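PDB 4LG3: DUF4875 domain-containing protein from Desulfovibrio piger, which is of unknown function but belongs to the DUF4875 family, grouped in a clan with CamS-like proteins. Local coordinates for residues T13-Y18 with Y27-V32; I78-Q83 with T91-A96; N114-T119 with F177-T182; L128-L133 with E165-N170. One frame throughout, in Å; residues are numbered along the deposited sequence.

Contact 1 of 4, residues T13-Y18 with Y27-V32; sequences TKESPY and YNVRIV
Strands 14-18 and 27-32 run antiparallel, their short axes 4.7 Å apart at closest, with 176° between their N-to-C directions. Ser16 and Asn28 form a hydrogen-bonded pair, closed by Ser16 N to Asn28 O and Asn28 N to Ser16 O. Lys14 and Arg30 form a second such pair, with Arg30 N donating to Lys14 O; Thr13 and Lys14 both face Arg30, a classic beta bulge: Arg30 O accepts a firm bond from Thr13 N (2.8 Å) and a weak one from Lys14 N (3.5 Å).

On the face carrying Glu15 and Tyr27, a phenol meets a carboxylate. Tyr27 has CG anti to its backbone N (chi1 -156°), which lays the ring along the partner strand so that its OH donates to Glu15 OE1 at 2.6 Å, in the ring plane. OE1 receives it through the lone pair turned away from OE2, and the carboxylate is tilted 63° from the ring. OE2 bonds Tyr67 OH. The Glu15 chain, extended beyond CG, lies alongside Val29, with CG 3.8 Å from Val29 CG1. On the other face two waters bracket Ser16 OG, one linked to Asn28 O and the other accepting from Asn28 ND2, while Asn28 OD1 bonds Arg26 NE. At the bulge the Thr13 and Val32 side chains cross at about a right angle, their CG2 atoms 3.8 Å apart.

This hairpin pairs strand 10-18 with strand 26-36, which joins strand 75-81 on its far flank; there Arg30 NE forms a salt bridge with Asp81. Helix 53-71 covers the Val29 face, touching Val29 through Tyr67 and Tyr27 through Lys71.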
loop_
_atom_site.group_PDB
_atom_site.type_symbol
_atom_site.label_atom_id
_atom_site.label_comp_id
_atom_site.label_asym_id
_atom_site.label_seq_id
_atom_site.Cartn_x
_atom_site.Cartn_y
_atom_site.Cartn_z
ATOM N N THR A 13 -5.799 8.024 -0.661
ATOM C CA THR A 13 -6.412 8.059 0.675
ATOM C C THR A 13 -5.727 9.129 1.508
ATOM O O THR A 13 -6.224 9.510 2.574
ATOM C CB THR A 13 -6.313 6.685 1.393
ATOM O OG1 THR A 13 -4.947 6.329 1.517
ATOM C CG2 THR A 13 -7.086 5.586 0.693
ATOM N N LYS A 14 -4.549 9.562 1.043
ATOM C CA LYS A 14 -3.715 10.540 1.720
ATOM C C LYS A 14 -2.727 11.147 0.737
ATOM O O LYS A 14 -2.119 10.422 -0.043
ATOM C CB LYS A 14 -2.956 9.888 2.912
ATOM C CG LYS A 14 -2.334 10.897 3.855
ATOM C CD LYS A 14 -1.627 10.218 4.990
ATOM C CE LYS A 14 -1.044 11.223 5.945
ATOM N NZ LYS A 14 -0.670 10.549 7.212
ATOM N N GLU A 15 -2.543 12.478 0.828
ATOM C CA GLU A 15 -1.644 13.288 -0.008
ATOM C C GLU A 15 -1.039 14.393 0.825
ATOM O O GLU A 15 -1.773 15.107 1.519
ATOM C CB GLU A 15 -2.414 13.923 -1.173
ATOM C CG GLU A 15 -2.824 12.980 -2.284
ATOM C CD GLU A 15 -3.567 13.679 -3.409
ATOM O OE1 GLU A 15 -3.453 14.919 -3.523
ATOM O OE2 GLU A 15 -4.264 12.985 -4.181
ATOM N N SER A 16 0.286 14.548 0.791
ATOM C CA SER A 16 0.896 15.648 1.555
ATOM C C SER A 16 2.237 16.061 0.983
ATOM O O SER A 16 3.043 15.208 0.624
ATOM C CB SER A 16 1.047 15.308 3.046
ATOM O OG SER A 16 1.616 14.032 3.257
ATOM N N PRO A 17 2.485 17.375 0.906
ATOM C CA PRO A 17 3.800 17.842 0.455
ATOM C C PRO A 17 4.834 17.871 1.577
ATOM O O PRO A 17 4.488 17.950 2.756
ATOM C CB PRO A 17 3.515 19.262 -0.021
ATOM C CG PRO A 17 2.437 19.737 0.910
ATOM C CD PRO A 17 1.619 18.509 1.288
ATOM N N TYR A 18 6.111 17.841 1.185
ATOM C CA TYR A 18 7.271 17.985 2.054
ATOM C C TYR A 18 8.264 18.884 1.341
ATOM O O TYR A 18 8.730 18.569 0.242
ATOM C CB TYR A 18 7.872 16.642 2.476
ATOM C CG TYR A 18 9.158 16.800 3.260
ATOM C CD1 TYR A 18 9.146 17.253 4.580
ATOM C CD2 TYR A 18 10.390 16.544 2.670
ATOM C CE1 TYR A 18 10.328 17.427 5.296
ATOM C CE2 TYR A 18 11.576 16.717 3.374
ATOM C CZ TYR A 18 11.541 17.145 4.690
ATOM O OH TYR A 18 12.725 17.299 5.373
ATOM N N TYR A 27 6.228 14.993 -2.878
ATOM C CA TYR A 27 4.802 14.773 -2.691
ATOM C C TYR A 27 4.610 13.336 -2.317
ATOM O O TYR A 27 5.002 12.442 -3.066
ATOM C CB TYR A 27 4.018 15.174 -3.925
ATOM C CG TYR A 27 2.574 15.524 -3.640
ATOM C CD1 TYR A 27 2.232 16.730 -3.030
ATOM C CD2 TYR A 27 1.545 14.689 -4.045
ATOM C CE1 TYR A 27 0.898 17.066 -2.790
ATOM C CE2 TYR A 27 0.214 15.018 -3.818
ATOM C CZ TYR A 27 -0.109 16.216 -3.203
ATOM O OH TYR A 27 -1.435 16.547 -3.016
ATOM N N ASN A 28 4.086 13.095 -1.108
ATOM C CA ASN A 28 3.884 11.728 -0.599
ATOM C C ASN A 28 2.430 11.378 -0.694
ATOM O O ASN A 28 1.565 12.159 -0.273
ATOM C CB ASN A 28 4.407 11.564 0.824
ATOM C CG ASN A 28 5.846 11.976 0.972
ATOM O OD1 ASN A 28 6.728 11.461 0.300
ATOM N ND2 ASN A 28 6.103 12.942 1.839
ATOM N N VAL A 29 2.149 10.214 -1.310
ATOM C CA VAL A 29 0.773 9.778 -1.539
ATOM C C VAL A 29 0.577 8.323 -1.145
ATOM O O VAL A 29 1.392 7.460 -1.482
ATOM C CB VAL A 29 0.352 10.007 -3.045
ATOM C CG1 VAL A 29 -1.125 9.683 -3.257
ATOM C CG2 VAL A 29 0.649 11.432 -3.510
ATOM N N ARG A 30 -0.562 8.052 -0.491
ATOM C CA ARG A 30 -1.045 6.700 -0.162
ATOM C C ARG A 30 -2.228 6.432 -1.048
ATOM O O ARG A 30 -3.135 7.266 -1.140
ATOM C CB ARG A 30 -1.421 6.554 1.306
ATOM C CG ARG A 30 -0.299 6.878 2.283
ATOM C CD ARG A 30 -0.625 6.289 3.641
ATOM N NE ARG A 30 -0.302 4.856 3.699
ATOM C CZ ARG A 30 0.797 4.357 4.254
ATOM N NH1 ARG A 30 1.677 5.158 4.838
ATOM N NH2 ARG A 30 1.004 3.049 4.267
ATOM N N ILE A 31 -2.212 5.292 -1.742
ATOM C CA ILE A 31 -3.287 4.924 -2.649
ATOM C C ILE A 31 -3.830 3.561 -2.251
ATOM O O ILE A 31 -3.183 2.828 -1.496
ATOM C CB ILE A 31 -2.837 4.982 -4.156
ATOM C CG1 ILE A 31 -1.703 4.002 -4.476
ATOM C CG2 ILE A 31 -2.518 6.445 -4.607
ATOM C CD1 ILE A 31 -1.520 3.667 -5.983
ATOM N N VAL A 32 -5.034 3.232 -2.745
ATOM C CA VAL A 32 -5.678 1.921 -2.570
ATOM C C VAL A 32 -6.249 1.492 -3.925
ATOM O O VAL A 32 -6.595 2.354 -4.747
ATOM C CB VAL A 32 -6.785 1.840 -1.458
ATOM C CG1 VAL A 32 -6.208 2.001 -0.057
ATOM C CG2 VAL A 32 -7.935 2.823 -1.711
HETATM O O HOH W 1 0.757 11.492 2.612
HETATM O O HOH W 2 4.502 14.142 3.791
#

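Contact 2 of 4, residues I78-Q83 with T91-A96; sequences ITLDSQ and TVLATA
Leu80 stands opposite Ala94 in the middle of an antiparallel pair whose strand axes pass 4.6 Å apart, 161° between their N-to-C directions. Its CB lies 3.6 Å from Ala94 O, the oxygen that also accepts from Leu80 N, and 4.1 Å from Ala94 CB. CG, anti to the backbone N (chi1 173°), comes up to Leu93 CB. The tip then spreads: CD2 sits 4.0 Å from Leu93 CB and about as far from Ala94 CB, while the side chain also reaches Leu56 and Val60 of helix 53-71.

Leu80 O takes a straight bond from Leu93 N at 2.8 Å and a weak one from Ala94 N. Beyond the strand end, Ser82 N donates to Thr91 O, and Ser82 OG, held between its own N and carbonyl carbon, accepts from Thr91 N at 2.9 Å. A further bond from OG, to Gln131 OE1, ties this end to helix 125-137. On the face away from Leu80, the Thr79 and Val92 side chains cross at about a right angle, touching through their CG2 atoms.

Leu93 and Ala94 both facing Leu80 make a classic beta bulge, set here in a buried beta hairpin at the centre of the mixed sheet.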
loop_
_atom_site.group_PDB
_atom_site.type_symbol
_atom_site.label_atom_id
_atom_site.label_comp_id
_atom_site.label_asym_id
_atom_site.label_seq_id
_atom_site.Cartn_x
_atom_site.Cartn_y
_atom_site.Cartn_z
ATOM N N ILE A 78 4.963 7.020 -3.606
ATOM C CA ILE A 78 3.642 6.362 -3.652
ATOM C C ILE A 78 3.673 5.078 -2.803
ATOM O O ILE A 78 4.581 4.275 -2.943
ATOM C CB ILE A 78 3.148 6.063 -5.106
ATOM C CG1 ILE A 78 3.222 7.298 -6.032
ATOM C CG2 ILE A 78 1.761 5.403 -5.124
ATOM C CD1 ILE A 78 2.276 8.443 -5.768
ATOM N N THR A 79 2.684 4.896 -1.944
ATOM C CA THR A 79 2.508 3.673 -1.169
ATOM C C THR A 79 1.127 3.136 -1.486
ATOM O O THR A 79 0.130 3.850 -1.298
ATOM C CB THR A 79 2.697 3.853 0.357
ATOM O OG1 THR A 79 3.971 4.438 0.604
ATOM C CG2 THR A 79 2.600 2.529 1.118
ATOM N N LEU A 80 1.072 1.881 -1.976
ATOM C CA LEU A 80 -0.183 1.206 -2.224
ATOM C C LEU A 80 -0.501 0.353 -1.001
ATOM O O LEU A 80 0.268 -0.545 -0.658
ATOM C CB LEU A 80 -0.143 0.373 -3.515
ATOM C CG LEU A 80 -1.337 -0.534 -3.826
ATOM C CD1 LEU A 80 -2.584 0.283 -4.150
ATOM C CD2 LEU A 80 -0.999 -1.474 -4.966
ATOM N N ASP A 81 -1.633 0.656 -0.337
ATOM C CA ASP A 81 -2.092 -0.108 0.828
ATOM C C ASP A 81 -3.107 -1.188 0.416
ATOM O O ASP A 81 -3.763 -1.051 -0.610
ATOM C CB ASP A 81 -2.684 0.808 1.912
ATOM C CG ASP A 81 -1.672 1.724 2.558
ATOM O OD1 ASP A 81 -0.597 1.225 2.976
ATOM O OD2 ASP A 81 -1.976 2.930 2.704
ATOM N N SER A 82 -3.225 -2.254 1.221
ATOM C CA SER A 82 -4.127 -3.392 0.984
ATOM C C SER A 82 -5.593 -2.972 0.961
ATOM O O SER A 82 -6.405 -3.613 0.295
ATOM C CB SER A 82 -3.918 -4.477 2.033
ATOM O OG SER A 82 -4.125 -3.976 3.345
ATOM N N GLN A 83 -5.924 -1.901 1.680
ATOM C CA GLN A 83 -7.271 -1.365 1.791
ATOM C C GLN A 83 -7.268 -0.074 2.619
ATOM O O GLN A 83 -6.297 0.178 3.336
ATOM C CB GLN A 83 -8.192 -2.418 2.462
ATOM C CG GLN A 83 -7.834 -2.768 3.911
ATOM C CD GLN A 83 -8.728 -3.807 4.493
ATOM O OE1 GLN A 83 -9.904 -3.944 4.162
ATOM N NE2 GLN A 83 -8.184 -4.581 5.359
ATOM N N THR A 91 -1.946 -3.257 5.127
ATOM C CA THR A 91 -0.519 -3.481 4.876
ATOM C C THR A 91 -0.138 -2.917 3.517
ATOM O O THR A 91 -0.995 -2.623 2.712
ATOM C CB THR A 91 -0.126 -4.982 4.975
ATOM O OG1 THR A 91 -0.865 -5.754 4.026
ATOM C CG2 THR A 91 -0.242 -5.547 6.378
ATOM N N VAL A 92 1.155 -2.807 3.267
ATOM C CA VAL A 92 1.768 -2.315 2.036
ATOM C C VAL A 92 1.780 -3.420 0.998
ATOM O O VAL A 92 2.332 -4.490 1.249
ATOM C CB VAL A 92 3.215 -1.798 2.310
ATOM C CG1 VAL A 92 3.907 -1.340 1.034
ATOM C CG2 VAL A 92 3.194 -0.688 3.337
ATOM N N LEU A 93 1.203 -3.131 -0.174
ATOM C CA LEU A 93 1.203 -4.011 -1.336
ATOM C C LEU A 93 2.313 -3.614 -2.339
ATOM O O LEU A 93 2.826 -4.469 -3.050
ATOM C CB LEU A 93 -0.160 -3.990 -2.038
ATOM C CG LEU A 93 -1.360 -4.578 -1.299
ATOM C CD1 LEU A 93 -2.554 -4.663 -2.223
ATOM C CD2 LEU A 93 -1.042 -5.971 -0.674
ATOM N N ALA A 94 2.687 -2.325 -2.389
ATOM C CA ALA A 94 3.686 -1.821 -3.325
ATOM C C ALA A 94 4.108 -0.426 -2.960
ATOM O O ALA A 94 3.312 0.325 -2.387
ATOM C CB ALA A 94 3.112 -1.816 -4.762
ATOM N N THR A 95 5.338 -0.048 -3.359
ATOM C CA THR A 95 5.926 1.284 -3.168
ATOM C C THR A 95 6.789 1.665 -4.357
ATOM O O THR A 95 7.373 0.791 -5.000
ATOM C CB THR A 95 6.810 1.392 -1.877
ATOM O OG1 THR A 95 7.957 0.547 -1.992
ATOM C CG2 THR A 95 6.076 1.117 -0.601
ATOM N N ALA A 96 6.958 2.986 -4.570
ATOM C CA ALA A 96 7.822 3.560 -5.598
ATOM C C ALA A 96 8.066 5.032 -5.329
ATOM O O ALA A 96 7.133 5.774 -5.002
ATOM C CB ALA A 96 7.208 3.375 -6.994
#

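Contact 3 of 4, residues N114-T119 with F177-T182; sequences NTLQAT and FPQEWT
Leu116 and Phe177 bury most of the surface here, and they meet at about a right angle. Leu116 turns its CB onto the ring of Phe177, 3.6 Å from the centroid and 7° off the normal, a CH-pi contact squarely over the face. Its CD2 lies out past the rim of the ring, 3.6 Å from Phe177 CZ. A first torsion that puts Phe177 CG in the crowded position between the backbone N and the carbonyl carbon (chi1 75°) brings the ring against strand 113-118. The ring edge looks in plane at the peptide joining Gln117 and Ala118, and Phe177 CD2 rests 3.9 Å from Ala118 CB.

Phe177 follows the short strand 175-176, which pairs antiparallel with strand 113-118 at the margin of the mixed sheet. The pairing is carried one bond further by Phe177 N, which donates to Leu116 O at 3.2 Å; the donor stands well above the carbonyl plane. The chain then winds into a 3-10 turn, 179-182, in which Gln179 O takes both Thr182 N and Thr182 OG1.

From this turn Gln179, bent at chi2, crosses the other branch of Leu116, its OE1 3.7 Å from CD1, and Thr182 CG2 approaches the same methyl at 4.0 Å. Just before the turn, Pro178 places its CD over one face of the Trp181 ring, which makes a cation-pi contact with Arg54; Phe177 and Trp181 both touch Ala57 of helix 53-71.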
loop_
_atom_site.group_PDB
_atom_site.type_symbol
_atom_site.label_atom_id
_atom_site.label_comp_id
_atom_site.label_asym_id
_atom_site.label_seq_id
_atom_site.Cartn_x
_atom_site.Cartn_y
_atom_site.Cartn_z
ATOM N N ASN A 114 13.472 4.663 -7.165
ATOM C CA ASN A 114 14.012 4.016 -5.968
ATOM C C ASN A 114 12.887 3.495 -5.099
ATOM O O ASN A 114 11.726 3.860 -5.322
ATOM C CB ASN A 114 14.862 4.995 -5.164
ATOM C CG ASN A 114 15.989 4.353 -4.384
ATOM O OD1 ASN A 114 16.010 3.146 -4.112
ATOM N ND2 ASN A 114 16.961 5.160 -4.004
ATOM N N THR A 115 13.221 2.637 -4.122
ATOM C CA THR A 115 12.310 2.072 -3.118
ATOM C C THR A 115 11.205 1.338 -3.850
ATOM O O THR A 115 10.004 1.540 -3.597
ATOM C CB THR A 115 11.803 3.181 -2.143
ATOM O OG1 THR A 115 12.875 4.067 -1.822
ATOM C CG2 THR A 115 11.226 2.607 -0.848
ATOM N N LEU A 116 11.631 0.494 -4.800
ATOM C CA LEU A 116 10.722 -0.259 -5.645
ATOM C C LEU A 116 10.356 -1.539 -4.955
ATOM O O LEU A 116 11.217 -2.377 -4.753
ATOM C CB LEU A 116 11.367 -0.511 -7.013
ATOM C CG LEU A 116 11.832 0.735 -7.782
ATOM C CD1 LEU A 116 12.550 0.342 -9.092
ATOM C CD2 LEU A 116 10.675 1.731 -8.005
ATOM N N GLN A 117 9.113 -1.644 -4.489
ATOM C CA GLN A 117 8.634 -2.836 -3.795
ATOM C C GLN A 117 7.274 -3.220 -4.263
ATOM O O GLN A 117 6.497 -2.358 -4.640
ATOM C CB GLN A 117 8.591 -2.670 -2.261
ATOM C CG GLN A 117 9.911 -2.355 -1.604
ATOM C CD GLN A 117 9.706 -2.158 -0.129
ATOM O OE1 GLN A 117 10.083 -3.003 0.687
ATOM N NE2 GLN A 117 9.099 -1.029 0.252
ATOM N N ALA A 118 6.991 -4.511 -4.267
ATOM C CA ALA A 118 5.680 -5.054 -4.603
ATOM C C ALA A 118 5.560 -6.443 -4.008
ATOM O O ALA A 118 6.547 -7.182 -3.969
ATOM C CB ALA A 118 5.456 -5.082 -6.114
ATOM N N THR A 119 4.378 -6.770 -3.482
ATOM C CA THR A 119 4.105 -8.093 -2.918
ATOM C C THR A 119 3.922 -9.072 -4.105
ATOM O O THR A 119 3.518 -8.634 -5.189
ATOM C CB THR A 119 2.871 -8.048 -1.994
ATOM O OG1 THR A 119 1.792 -7.429 -2.680
ATOM C CG2 THR A 119 3.122 -7.346 -0.684
ATOM N N PHE A 177 11.256 -4.900 -6.668
ATOM C CA PHE A 177 10.812 -5.180 -8.039
ATOM C C PHE A 177 11.841 -4.545 -8.969
ATOM O O PHE A 177 12.512 -3.581 -8.557
ATOM C CB PHE A 177 9.353 -4.797 -8.347
ATOM C CG PHE A 177 8.993 -3.340 -8.531
ATOM C CD1 PHE A 177 9.349 -2.658 -9.699
ATOM C CD2 PHE A 177 8.175 -2.693 -7.612
ATOM C CE1 PHE A 177 8.970 -1.337 -9.898
ATOM C CE2 PHE A 177 7.799 -1.362 -7.804
ATOM C CZ PHE A 177 8.196 -0.695 -8.952
ATOM N N PRO A 178 12.075 -5.130 -10.165
ATOM C CA PRO A 178 13.173 -4.637 -11.005
ATOM C C PRO A 178 12.971 -3.229 -11.557
ATOM O O PRO A 178 11.867 -2.821 -11.913
ATOM C CB PRO A 178 13.254 -5.666 -12.137
ATOM C CG PRO A 178 12.542 -6.853 -11.633
ATOM C CD PRO A 178 11.445 -6.313 -10.773
ATOM N N GLN A 179 14.090 -2.504 -11.621
ATOM C CA GLN A 179 14.241 -1.149 -12.134
ATOM C C GLN A 179 13.748 -1.046 -13.600
ATOM O O GLN A 179 13.197 -0.018 -13.969
ATOM C CB GLN A 179 15.733 -0.769 -12.024
ATOM C CG GLN A 179 16.083 0.656 -12.442
ATOM C CD GLN A 179 15.869 1.681 -11.357
ATOM O OE1 GLN A 179 15.925 1.396 -10.150
ATOM N NE2 GLN A 179 15.695 2.928 -11.778
ATOM N N GLU A 180 13.941 -2.115 -14.412
ATOM C CA GLU A 180 13.564 -2.197 -15.832
ATOM C C GLU A 180 12.029 -2.127 -16.036
ATOM O O GLU A 180 11.577 -1.754 -17.122
ATOM C CB GLU A 180 14.167 -3.448 -16.525
ATOM C CG GLU A 180 14.168 -4.736 -15.703
ATOM C CD GLU A 180 15.443 -5.098 -14.945
ATOM O OE1 GLU A 180 15.911 -4.292 -14.105
ATOM O OE2 GLU A 180 15.942 -6.230 -15.152
ATOM N N TRP A 181 11.240 -2.442 -14.995
ATOM C CA TRP A 181 9.771 -2.369 -15.027
ATOM C C TRP A 181 9.248 -0.923 -15.121
ATOM O O TRP A 181 8.093 -0.721 -15.491
ATOM C CB TRP A 181 9.178 -3.025 -13.768
ATOM C CG TRP A 181 9.218 -4.520 -13.742
ATOM C CD1 TRP A 181 9.890 -5.352 -14.600
ATOM C CD2 TRP A 181 8.566 -5.366 -12.788
ATOM N NE1 TRP A 181 9.670 -6.666 -14.255
ATOM C CE2 TRP A 181 8.867 -6.704 -13.139
ATOM C CE3 TRP A 181 7.742 -5.125 -11.675
ATOM C CZ2 TRP A 181 8.377 -7.793 -12.412
ATOM C CZ3 TRP A 181 7.243 -6.203 -10.971
ATOM C CH2 TRP A 181 7.550 -7.519 -11.347
ATOM N N THR A 182 10.077 0.061 -14.726
ATOM C CA THR A 182 9.776 1.496 -14.710
ATOM C C THR A 182 10.075 2.154 -16.062
ATOM O O THR A 182 9.763 3.333 -16.242
ATOM C CB THR A 182 10.587 2.211 -13.613
ATOM O OG1 THR A 182 11.962 2.262 -14.011
ATOM C CG2 THR A 182 10.444 1.564 -12.238
#

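Contact 4 of 4, residues L128-L133 with E165-N170; sequences LKIQCL and EKVMLN
Helix 125-137 is flanked here by the irregular connection that leads from helix 149-160 towards strand 175-176, a helix-to-loop contact carried by two consecutive helical residues. Ile130 provides the apolar part. Its CG2, anti to the backbone N, abuts Val167 CG1 at 3.9 Å and comes 3.5 Å from Met168 O, whereas CD1, on the other branch, reaches Lys166 O at 3.4 Å. One isoleucine thus spans three successive residues of the loop, and it also touches Leu160 of helix 149-160 and Ile162.

Gln131 supplies the polar part. With CG anti to the carbonyl carbon (chi1 -74°) and the chain extended beyond it, the amide is delivered to the loop backbone: NE2 donates to Leu169 O at 2.7 Å. The bond is straight, 170° at the hydrogen, nearly along the C=O axis and within 3° of the amide plane. Leu169 CD1 meets the shaft of the glutamine at CG, 4.1 Å away.

NE2 is also bonded to Thr91 OG1, and OE1 to Ser82 OG. With its nitrogen and oxygen both engaged, the buried amide is probably held in one orientation, joining the loop, the helix and the loop end of the hairpin formed by strands 75-81 and 92-98.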
loop_
_atom_site.group_PDB
_atom_site.type_symbol
_atom_site.label_atom_id
_atom_site.label_comp_id
_atom_site.label_asym_id
_atom_site.label_seq_id
_atom_site.Cartn_x
_atom_site.Cartn_y
_atom_site.Cartn_z
ATOM N N LEU A 128 -8.257 -9.662 3.831
ATOM C CA LEU A 128 -8.628 -8.259 3.999
ATOM C C LEU A 128 -9.571 -8.059 5.180
ATOM O O LEU A 128 -9.425 -7.082 5.917
ATOM C CB LEU A 128 -9.256 -7.722 2.701
ATOM C CG LEU A 128 -8.299 -7.519 1.510
ATOM C CD1 LEU A 128 -9.079 -7.286 0.246
ATOM C CD2 LEU A 128 -7.328 -6.388 1.757
ATOM N N LYS A 129 -10.499 -9.000 5.390
ATOM C CA LYS A 129 -11.429 -8.997 6.517
ATOM C C LYS A 129 -10.649 -9.211 7.819
ATOM O O LYS A 129 -10.943 -8.534 8.806
ATOM C CB LYS A 129 -12.527 -10.082 6.335
ATOM C CG LYS A 129 -13.596 -10.137 7.440
ATOM C CD LYS A 129 -14.702 -9.089 7.255
ATOM C CE LYS A 129 -15.166 -8.483 8.565
ATOM N NZ LYS A 129 -15.843 -7.169 8.360
ATOM N N ILE A 130 -9.647 -10.118 7.819
ATOM C CA ILE A 130 -8.840 -10.414 9.012
ATOM C C ILE A 130 -8.099 -9.130 9.433
ATOM O O ILE A 130 -8.085 -8.797 10.632
ATOM C CB ILE A 130 -7.875 -11.629 8.792
ATOM C CG1 ILE A 130 -8.651 -12.948 8.668
ATOM C CG2 ILE A 130 -6.836 -11.745 9.913
ATOM C CD1 ILE A 130 -7.816 -14.144 8.173
ATOM N N GLN A 131 -7.525 -8.398 8.434
ATOM C CA GLN A 131 -6.802 -7.113 8.599
ATOM C C GLN A 131 -7.686 -6.045 9.204
ATOM O O GLN A 131 -7.252 -5.312 10.086
ATOM C CB GLN A 131 -6.290 -6.594 7.253
ATOM C CG GLN A 131 -5.108 -7.362 6.725
ATOM C CD GLN A 131 -4.463 -6.606 5.613
ATOM O OE1 GLN A 131 -5.118 -5.892 4.845
ATOM N NE2 GLN A 131 -3.166 -6.751 5.502
ATOM N N CYS A 132 -8.926 -5.976 8.721
ATOM C CA CYS A 132 -9.942 -5.045 9.193
ATOM C C CYS A 132 -10.305 -5.349 10.669
ATOM O O CYS A 132 -10.337 -4.419 11.487
ATOM C CB CYS A 132 -11.168 -5.090 8.288
ATOM S SG CYS A 132 -12.471 -3.924 8.761
ATOM N N LEU A 133 -10.520 -6.645 11.011
ATOM C CA LEU A 133 -10.813 -7.065 12.379
ATOM C C LEU A 133 -9.625 -6.793 13.284
ATOM O O LEU A 133 -9.816 -6.223 14.348
ATOM C CB LEU A 133 -11.223 -8.531 12.452
ATOM C CG LEU A 133 -12.527 -8.931 11.753
ATOM C CD1 LEU A 133 -12.824 -10.398 11.968
ATOM C CD2 LEU A 133 -13.694 -8.089 12.218
ATOM N N GLU A 165 -4.133 -20.073 13.021
ATOM C CA GLU A 165 -2.877 -20.081 12.264
ATOM C C GLU A 165 -3.056 -19.401 10.872
ATOM O O GLU A 165 -2.065 -19.123 10.184
ATOM C CB GLU A 165 -2.284 -21.501 12.149
ATOM C CG GLU A 165 -3.151 -22.516 11.422
ATOM C CD GLU A 165 -2.541 -23.902 11.343
ATOM O OE1 GLU A 165 -1.401 -24.027 10.837
ATOM O OE2 GLU A 165 -3.207 -24.867 11.783
ATOM N N LYS A 166 -4.320 -19.116 10.500
ATOM C CA LYS A 166 -4.707 -18.419 9.279
ATOM C C LYS A 166 -4.931 -16.918 9.585
ATOM O O LYS A 166 -5.157 -16.143 8.662
ATOM C CB LYS A 166 -5.981 -19.064 8.681
ATOM C CG LYS A 166 -5.814 -19.678 7.289
ATOM C CD LYS A 166 -5.936 -18.629 6.159
ATOM C CE LYS A 166 -5.820 -19.205 4.760
ATOM N NZ LYS A 166 -5.922 -18.142 3.715
ATOM N N VAL A 167 -4.841 -16.510 10.882
ATOM C CA VAL A 167 -5.051 -15.132 11.345
ATOM C C VAL A 167 -3.702 -14.402 11.531
ATOM O O VAL A 167 -2.903 -14.758 12.391
ATOM C CB VAL A 167 -5.919 -15.072 12.644
ATOM C CG1 VAL A 167 -6.028 -13.652 13.191
ATOM C CG2 VAL A 167 -7.306 -15.653 12.408
HETATM N N MSE A 168 -3.483 -13.355 10.726
HETATM C CA MSE A 168 -2.309 -12.483 10.746
HETATM C C MSE A 168 -2.618 -11.207 10.011
HETATM O O MSE A 168 -3.463 -11.201 9.104
HETATM C CB MSE A 168 -1.072 -13.156 10.153
HETATM C CG MSE A 168 -1.183 -13.462 8.666
HETATM SE SE MSE A 168 -0.025 -14.950 8.278
HETATM C CE MSE A 168 -1.113 -16.371 8.981
ATOM N N LEU A 169 -1.940 -10.119 10.408
ATOM C CA LEU A 169 -2.109 -8.820 9.799
ATOM C C LEU A 169 -1.441 -8.804 8.421
ATOM O O LEU A 169 -2.029 -8.281 7.469
ATOM C CB LEU A 169 -1.557 -7.698 10.714
ATOM C CG LEU A 169 -1.559 -6.237 10.152
ATOM C CD1 LEU A 169 -2.986 -5.728 9.788
ATOM C CD2 LEU A 169 -0.829 -5.299 11.060
ATOM N N ASN A 170 -0.220 -9.375 8.323
ATOM C CA ASN A 170 0.575 -9.361 7.107
ATOM C C ASN A 170 0.756 -10.800 6.548
ATOM O O ASN A 170 1.747 -11.474 6.868
ATOM C CB ASN A 170 1.924 -8.661 7.373
ATOM C CG ASN A 170 2.413 -7.799 6.229
ATOM O OD1 ASN A 170 2.168 -8.062 5.040
ATOM N ND2 ASN A 170 3.119 -6.737 6.576
#

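How the contacts relate
Contacts 1, 2 and 3 lie in turn across one mixed sheet, and follow the same order along the chain. Contacts 1 and 2 have centres 11 Å apart and share the seam between strands 26-36 and 75-81, where Ile31 N probably bonds Thr79 O. Contacts 2 and 3, their centres 12 Å apart, meet where strands 92-98 and 113-118 are neighbours. Contact 4 lies off the sheet, its centre about 25 Å from that of contact 1 on the opposite side of the chain's centre, and nested within the loop that contact 3 closes. It touches only contact 2, which stands at the chain's centre and so joins the sheet to helix 125-137 and the loop beside it.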